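3-hydroxy-3-methylglutaryl-CoA lyase (PDB 6NDS) is a TIM-barrel lyase of the HMGL-like family that binds a zinc ion and coenzyme A. Local coordinates at residues D25-Q28 and I29-T32; Q115-N118 and L119-R123; V171-Y174 and L175-G178. All blocks are in the same frame, centred on the assembly; numbering follows the deposited sequence.

Contact 1: residues D25-Q28 and I29-T32. With ZN (zinc ion), chain H.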
# COMPACT_ATOMS: atom_id res chain seq x y z
N ASP A 25 13.58 -5.49 13.59
CA ASP A 25 13.04 -6.13 12.39
C ASP A 25 13.70 -5.57 11.14
O ASP A 25 13.99 -6.31 10.20
CB ASP A 25 11.52 -5.92 12.34
CG ASP A 25 10.80 -7.08 11.70
OD1 ASP A 25 11.39 -7.83 10.88
OD2 ASP A 25 9.60 -7.25 12.01
N GLY A 26 13.96 -4.26 11.14
CA GLY A 26 14.55 -3.64 9.97
C GLY A 26 15.95 -4.13 9.68
O GLY A 26 16.29 -4.45 8.54
N LEU A 27 16.78 -4.21 10.72
CA LEU A 27 18.19 -4.50 10.49
C LEU A 27 18.51 -5.99 10.46
O LEU A 27 19.55 -6.37 9.92
CB LEU A 27 19.04 -3.82 11.57
CG LEU A 27 18.94 -2.30 11.58
CD1 LEU A 27 19.97 -1.76 12.55
CD2 LEU A 27 19.17 -1.72 10.19
N GLN A 28 17.64 -6.84 11.00
CA GLN A 28 18.02 -8.25 11.11
C GLN A 28 18.22 -8.89 9.74
O GLN A 28 19.04 -9.81 9.60
CB GLN A 28 16.98 -9.02 11.92
CG GLN A 28 15.65 -9.11 11.26
CD GLN A 28 14.59 -9.76 12.13
OE1 GLN A 28 14.76 -9.91 13.34
NE2 GLN A 28 13.48 -10.14 11.51
N ILE A 29 17.52 -8.41 8.71
CA ILE A 29 17.56 -8.98 7.37
C ILE A 29 18.32 -8.12 6.37
O ILE A 29 18.52 -8.55 5.23
CB ILE A 29 16.12 -9.24 6.85
CG1 ILE A 29 16.12 -10.22 5.69
CG2 ILE A 29 15.45 -7.92 6.48
CD1 ILE A 29 14.73 -10.66 5.25
N GLU A 30 18.76 -6.92 6.76
CA GLU A 30 19.55 -6.08 5.88
C GLU A 30 20.80 -6.82 5.43
O GLU A 30 21.47 -7.46 6.25
CB GLU A 30 19.97 -4.78 6.58
CG GLU A 30 19.02 -3.64 6.41
CD GLU A 30 18.82 -3.27 4.95
OE1 GLU A 30 17.66 -3.26 4.51
OE2 GLU A 30 19.83 -3.02 4.25
N PRO A 31 21.17 -6.73 4.15
CA PRO A 31 22.35 -7.47 3.69
C PRO A 31 23.64 -7.02 4.35
O PRO A 31 24.52 -7.85 4.61
CB PRO A 31 22.37 -7.17 2.18
CG PRO A 31 20.99 -6.74 1.85
CD PRO A 31 20.46 -6.05 3.06
N THR A 32 23.78 -5.74 4.62
CA THR A 32 25.04 -5.20 5.12
C THR A 32 24.96 -4.92 6.61
O THR A 32 23.91 -4.52 7.14
CB THR A 32 25.43 -3.92 4.39
OG1 THR A 32 24.36 -2.97 4.48
CG2 THR A 32 25.76 -4.22 2.93
ZN ZN H . 8.21 -8.78 11.81
O HOH W 1 9.81 -10.01 10.88
O HOH W 2 15.56 -4.31 5.97
O HOH W 3 21.89 -4.75 9.39
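Glu30 folds back against Gly26 and Leu27, and it illustrates how a side chain can reuse the carbonyls of the turn before it. Its backbone N donates to Leu27 O over 3.3 Å; at 140° the N-H is well bent, and the donor stands above the carbonyl plane, 74° out of it. CB then passes Leu27 O at 3.7 Å. The next atom, CG, lies 3.6 Å from Gly26 O and beside the methyl CD2 of Leu27. Beyond it a bend at the second torsion (chi2 -59°) swings CD and the carboxylate round, and at the tip the two oxygens part company. OE1 accepts from water 2 at 2.8 Å, and the same water donates to Gly26 O at 2.7 Å, so the buried carbonyl and carboxylate share one molecule; OE2 is hydrogen-bonded to His294 NE2. Leu27 O also receives water 3, which bridges it to the carbonyl of Thr32.

In the TIM barrel this turn belongs to helix 22-28, which follows the first strand, 17-20, and runs into the loop leading to helix 36-46. The helix carries a metal ligand: Asp25 OD2 binds the zinc ion at 2.1 Å, alongside His215 and His217. Asp25 OD1 accepts from water 1 at 2.7 Å, and that water sits 2.2 Å from the zinc ion, making a second, indirect link. Asn257 ND2 bonds OD2 and Gly247 N bonds OD1, a second shell that fixes the rotation of the carboxylate. Gln28, which lines the coenzyme A pocket, extends beyond CG to hand its NE2 to Gly247 O while OE1 accepts from Arg24 NH1.

Contact 2: residues Q115-N118 and L119-R123. With COA (coenzyme A), chain B.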
# COMPACT_ATOMS: atom_id res chain seq x y z
N GLN A 115 3.77 -24.55 13.64
CA GLN A 115 4.83 -25.41 14.15
C GLN A 115 6.03 -25.42 13.20
O GLN A 115 7.18 -25.40 13.65
CB GLN A 115 4.31 -26.83 14.36
CG GLN A 115 5.29 -27.71 15.11
CD GLN A 115 5.24 -27.49 16.61
OE1 GLN A 115 5.69 -26.47 17.12
NE2 GLN A 115 4.67 -28.45 17.32
N THR A 116 5.77 -25.47 11.89
CA THR A 116 6.88 -25.52 10.93
C THR A 116 7.72 -24.26 11.01
O THR A 116 8.96 -24.31 11.00
CB THR A 116 6.35 -25.70 9.51
OG1 THR A 116 5.59 -26.91 9.42
CG2 THR A 116 7.51 -25.75 8.53
N HIS A 117 7.07 -23.09 11.06
CA HIS A 117 7.82 -21.85 11.16
C HIS A 117 8.55 -21.73 12.49
O HIS A 117 9.67 -21.21 12.54
CB HIS A 117 6.88 -20.66 10.94
CG HIS A 117 7.60 -19.35 10.81
ND1 HIS A 117 7.78 -18.50 11.87
CD2 HIS A 117 8.18 -18.76 9.74
CE1 HIS A 117 8.45 -17.43 11.47
NE2 HIS A 117 8.69 -17.56 10.18
N ASN A 118 7.93 -22.18 13.59
CA ASN A 118 8.63 -22.12 14.87
C ASN A 118 9.88 -22.98 14.86
O ASN A 118 10.92 -22.59 15.40
CB ASN A 118 7.70 -22.54 16.02
CG ASN A 118 8.06 -21.85 17.32
OD1 ASN A 118 7.94 -20.62 17.45
ND2 ASN A 118 8.53 -22.62 18.30
N LEU A 119 9.80 -24.17 14.26
CA LEU A 119 10.99 -25.01 14.14
C LEU A 119 12.03 -24.37 13.23
O LEU A 119 13.23 -24.40 13.53
CB LEU A 119 10.60 -26.39 13.62
CG LEU A 119 9.85 -27.30 14.61
CD1 LEU A 119 9.19 -28.45 13.88
CD2 LEU A 119 10.82 -27.82 15.67
N ALA A 120 11.61 -23.76 12.12
CA ALA A 120 12.57 -23.14 11.20
C ALA A 120 13.26 -21.94 11.83
O ALA A 120 14.44 -21.69 11.56
CB ALA A 120 11.87 -22.72 9.91
N ASN A 121 12.55 -21.19 12.67
CA ASN A 121 13.00 -19.91 13.20
C ASN A 121 13.66 -20.04 14.56
O ASN A 121 14.69 -19.41 14.82
CB ASN A 121 11.80 -18.95 13.30
CG ASN A 121 12.20 -17.50 13.43
OD1 ASN A 121 13.17 -17.06 12.82
ND2 ASN A 121 11.44 -16.74 14.22
N MET A 122 13.07 -20.86 15.44
CA MET A 122 13.51 -21.01 16.82
C MET A 122 14.13 -22.36 17.10
O MET A 122 14.62 -22.58 18.21
CB MET A 122 12.33 -20.80 17.78
CG MET A 122 11.64 -19.46 17.67
SD MET A 122 12.79 -18.14 18.09
CE MET A 122 11.70 -16.72 18.16
N ARG A 123 14.09 -23.29 16.13
CA ARG A 123 14.66 -24.62 16.28
C ARG A 123 14.06 -25.34 17.49
O ARG A 123 14.74 -26.10 18.19
CB ARG A 123 16.18 -24.56 16.34
CG ARG A 123 16.79 -24.11 15.01
CD ARG A 123 18.23 -23.70 15.14
NE ARG A 123 19.00 -24.71 15.86
CZ ARG A 123 19.64 -25.71 15.29
NH1 ARG A 123 19.62 -25.85 13.97
NH2 ARG A 123 20.31 -26.58 16.04
N1A COA B . 21.38 -15.70 22.58
C2A COA B . 22.64 -16.05 22.33
N3A COA B . 23.20 -17.26 22.33
C4A COA B . 22.28 -18.20 22.62
C5A COA B . 20.94 -18.00 22.88
C6A COA B . 20.47 -16.67 22.86
N6A COA B . 19.21 -16.33 23.11
N7A COA B . 20.31 -19.21 23.14
C8A COA B . 21.26 -20.11 23.02
N9A COA B . 22.48 -19.55 22.71
C1B COA B . 23.76 -20.24 22.53
C2B COA B . 24.20 -21.08 23.73
O2B COA B . 24.78 -20.34 24.78
C3B COA B . 25.15 -22.05 23.04
O3B COA B . 26.35 -21.38 22.64
P3B COA B . 27.53 -22.45 22.37
O7A COA B . 27.38 -22.97 20.95
O8A COA B . 27.34 -23.55 23.40
O9A COA B . 28.83 -21.70 22.57
C4B COA B . 24.28 -22.41 21.85
O4B COA B . 23.67 -21.15 21.45
C5B COA B . 23.18 -23.36 22.24
O5B COA B . 22.41 -23.71 21.08
P1A COA B . 20.94 -24.29 21.34
O1A COA B . 20.48 -23.93 22.71
O2A COA B . 20.88 -25.71 20.88
O3A COA B . 20.15 -23.35 20.31
P2A COA B . 20.09 -23.33 18.72
O4A COA B . 19.26 -24.48 18.26
O5A COA B . 21.47 -23.16 18.15
O6A COA B . 19.31 -21.95 18.50
CBP COA B . 17.76 -20.25 19.17
CCP COA B . 18.02 -21.75 19.14
CDP COA B . 16.34 -19.97 19.66
CEP COA B . 18.76 -19.59 20.13
CAP COA B . 17.96 -19.72 17.74
OAP COA B . 17.18 -20.50 16.85
C9P COA B . 17.58 -18.26 17.58
O9P COA B . 18.27 -17.37 18.07
N8P COA B . 16.48 -18.02 16.89
C7P COA B . 15.91 -16.68 16.75
C6P COA B . 16.04 -16.18 15.33
C5P COA B . 15.31 -14.86 15.14
O5P COA B . 15.48 -13.92 15.91
N4P COA B . 14.49 -14.79 14.08
C3P COA B . 13.84 -13.56 13.63
C2P COA B . 12.96 -12.95 14.70
S1P COA B . 11.76 -14.14 15.35
O HOH W 4 9.09 -18.40 15.89
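His117 and Asn121, one helical turn apart, both hold CG anti to the backbone N (chi1 -171° and -162°), and the shared torsion sets their side chains side by side, pointing the same way. Imidazole and amide planes lie 39° apart, with His117 CE1 4.1 Å from Asn121 CB in an oblique approach; His117 ND1 is hydrogen-bonded to Ser112 OG. Backbone bonds hold the turn, Asn121 N reaching His117 O at 2.9 Å. On the neighbouring flank Asn118 OD1 lies 3.9 Å from Met122 CG; it also accepts from Ser112 N and from water 4, which makes a weaker link to Asn121 ND2.

Residues 115-122 form a short helix after barrel strand 106-112, and coenzyme A runs past its C-terminal end. Asn121 OD1 accepts from N4P of coenzyme A at 2.9 Å, and the Asn121 backbone O accepts from N8P at 3.1 Å, while Met122 SD packs 3.7 Å from C7P. Arg123 turns its guanidinium edge to phosphate oxygen O4A; NE to O4A, at 2.4 Å, is implausibly short and doubtful in detail, and the NH2 bond is weak. One asparagine thus reads both ligand amides with neutral acceptors, whereas the arginine's charge would probably favour the phosphate.

Contact 3: residues V171-Y174 and L175-G178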
# COMPACT_ATOMS: atom_id res chain seq x y z
N VAL A 171 -2.57 -17.18 22.60
CA VAL A 171 -2.82 -15.96 23.37
C VAL A 171 -3.24 -16.30 24.79
O VAL A 171 -2.74 -15.73 25.77
CB VAL A 171 -3.88 -15.09 22.67
CG1 VAL A 171 -4.29 -13.95 23.59
CG2 VAL A 171 -3.34 -14.55 21.34
N GLU A 172 -4.17 -17.26 24.94
CA GLU A 172 -4.62 -17.64 26.28
C GLU A 172 -3.48 -18.20 27.12
O GLU A 172 -3.43 -17.99 28.33
CB GLU A 172 -5.77 -18.65 26.17
CG GLU A 172 -7.07 -18.07 25.65
CD GLU A 172 -8.16 -19.10 25.52
OE1 GLU A 172 -9.33 -18.77 25.81
OE2 GLU A 172 -7.86 -20.25 25.12
N HIS A 173 -2.55 -18.92 26.49
CA HIS A 173 -1.41 -19.45 27.23
C HIS A 173 -0.52 -18.32 27.75
O HIS A 173 -0.04 -18.37 28.88
CB HIS A 173 -0.62 -20.42 26.35
CG HIS A 173 0.28 -21.35 27.11
ND1 HIS A 173 0.66 -21.13 28.42
CD2 HIS A 173 0.88 -22.50 26.74
CE1 HIS A 173 1.45 -22.11 28.82
NE2 HIS A 173 1.60 -22.95 27.82
N TYR A 174 -0.29 -17.30 26.92
CA TYR A 174 0.42 -16.12 27.40
C TYR A 174 -0.29 -15.51 28.61
O TYR A 174 0.35 -15.17 29.61
CB TYR A 174 0.53 -15.09 26.28
CG TYR A 174 1.72 -15.25 25.36
CD1 TYR A 174 3.02 -15.38 25.85
CD2 TYR A 174 1.55 -15.23 23.98
CE1 TYR A 174 4.11 -15.49 24.99
CE2 TYR A 174 2.62 -15.34 23.12
CZ TYR A 174 3.90 -15.48 23.62
OH TYR A 174 4.96 -15.57 22.74
N LEU A 175 -1.62 -15.37 28.53
CA LEU A 175 -2.37 -14.79 29.64
C LEU A 175 -2.23 -15.63 30.90
O LEU A 175 -2.15 -15.08 32.01
CB LEU A 175 -3.85 -14.65 29.27
CG LEU A 175 -4.32 -13.29 28.71
CD1 LEU A 175 -3.35 -12.72 27.73
CD2 LEU A 175 -5.69 -13.43 28.07
N LYS A 176 -2.20 -16.95 30.75
CA LYS A 176 -2.07 -17.83 31.91
C LYS A 176 -0.75 -17.60 32.64
O LYS A 176 -0.67 -17.76 33.86
CB LYS A 176 -2.20 -19.29 31.48
CG LYS A 176 -3.59 -19.67 31.02
CD LYS A 176 -3.76 -21.18 30.88
CE LYS A 176 -4.52 -21.55 29.61
NZ LYS A 176 -3.58 -21.90 28.50
N LEU A 177 0.30 -17.22 31.90
CA LEU A 177 1.57 -16.83 32.48
C LEU A 177 1.58 -15.40 33.00
O LEU A 177 2.64 -14.93 33.44
CB LEU A 177 2.69 -17.00 31.44
CG LEU A 177 3.01 -18.42 30.98
CD1 LEU A 177 4.21 -18.40 30.04
CD2 LEU A 177 3.27 -19.31 32.17
N GLY A 178 0.46 -14.70 32.96
CA GLY A 178 0.41 -13.33 33.43
C GLY A 178 0.90 -12.31 32.42
O GLY A 178 1.11 -11.15 32.78
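Leu175 opens the closing turn of helix 164-176 by donating from its N to Val171 O at 3.0 Å, and its CD1 leans back to meet Val171 CG1 at 4.4 Å. Lys176 bonds in the same i to i+4 pattern to Glu172 O, and its CG rests 3.2 Å from that oxygen. Bends at its third and fourth torsions carry the ammonium back over the helix, where NZ lies 3.5 Å from His173 CA; the lysine chain crosses the histidine at about a right angle and meets its ring obliquely. Glu172 OE2 stays 5.7 Å from Lys176 NZ, too far for a salt bridge. Leu177 N is shared between His173 O at 3.2 Å and, more weakly, Tyr174 O, while its CG nears the His173 ring. Gly178, with positive phi (82°), closes the helix in a Schellman motif, its N bonding Leu175 O at 2.8 Å. The helix belongs to a beta-alpha-beta unit of the barrel: Val171 and Tyr174 pack on strand 182-186, Tyr174 OH bonds Thr149 O of strand 145-151, and Leu177 lies on helix 126-140, whose Phe130 stacks with His173 and meets the Tyr174 ring.

The three contacts follow one another along the chain and sit at increasing remove from the metal. Contact 1 supplies a zinc ligand and also touches coenzyme A, with the Gln28 side chain about 4 Å away. Contact 2 touches coenzyme A directly, through Asn121, Met122 and Arg123; its centre is 20 Å from that of contact 1 but its nearest atoms only about 7 Å off, and the His117 side chain is about 9 Å from the zinc ion. Contact 3 belongs to the barrel's outer layer: the Tyr174 side chain is about 10 Å from coenzyme A and 13 Å from the zinc ion. Its centre lies 30 Å from that of contact 1, on the opposite side of the chain's centre, and 20 Å from that of contact 2.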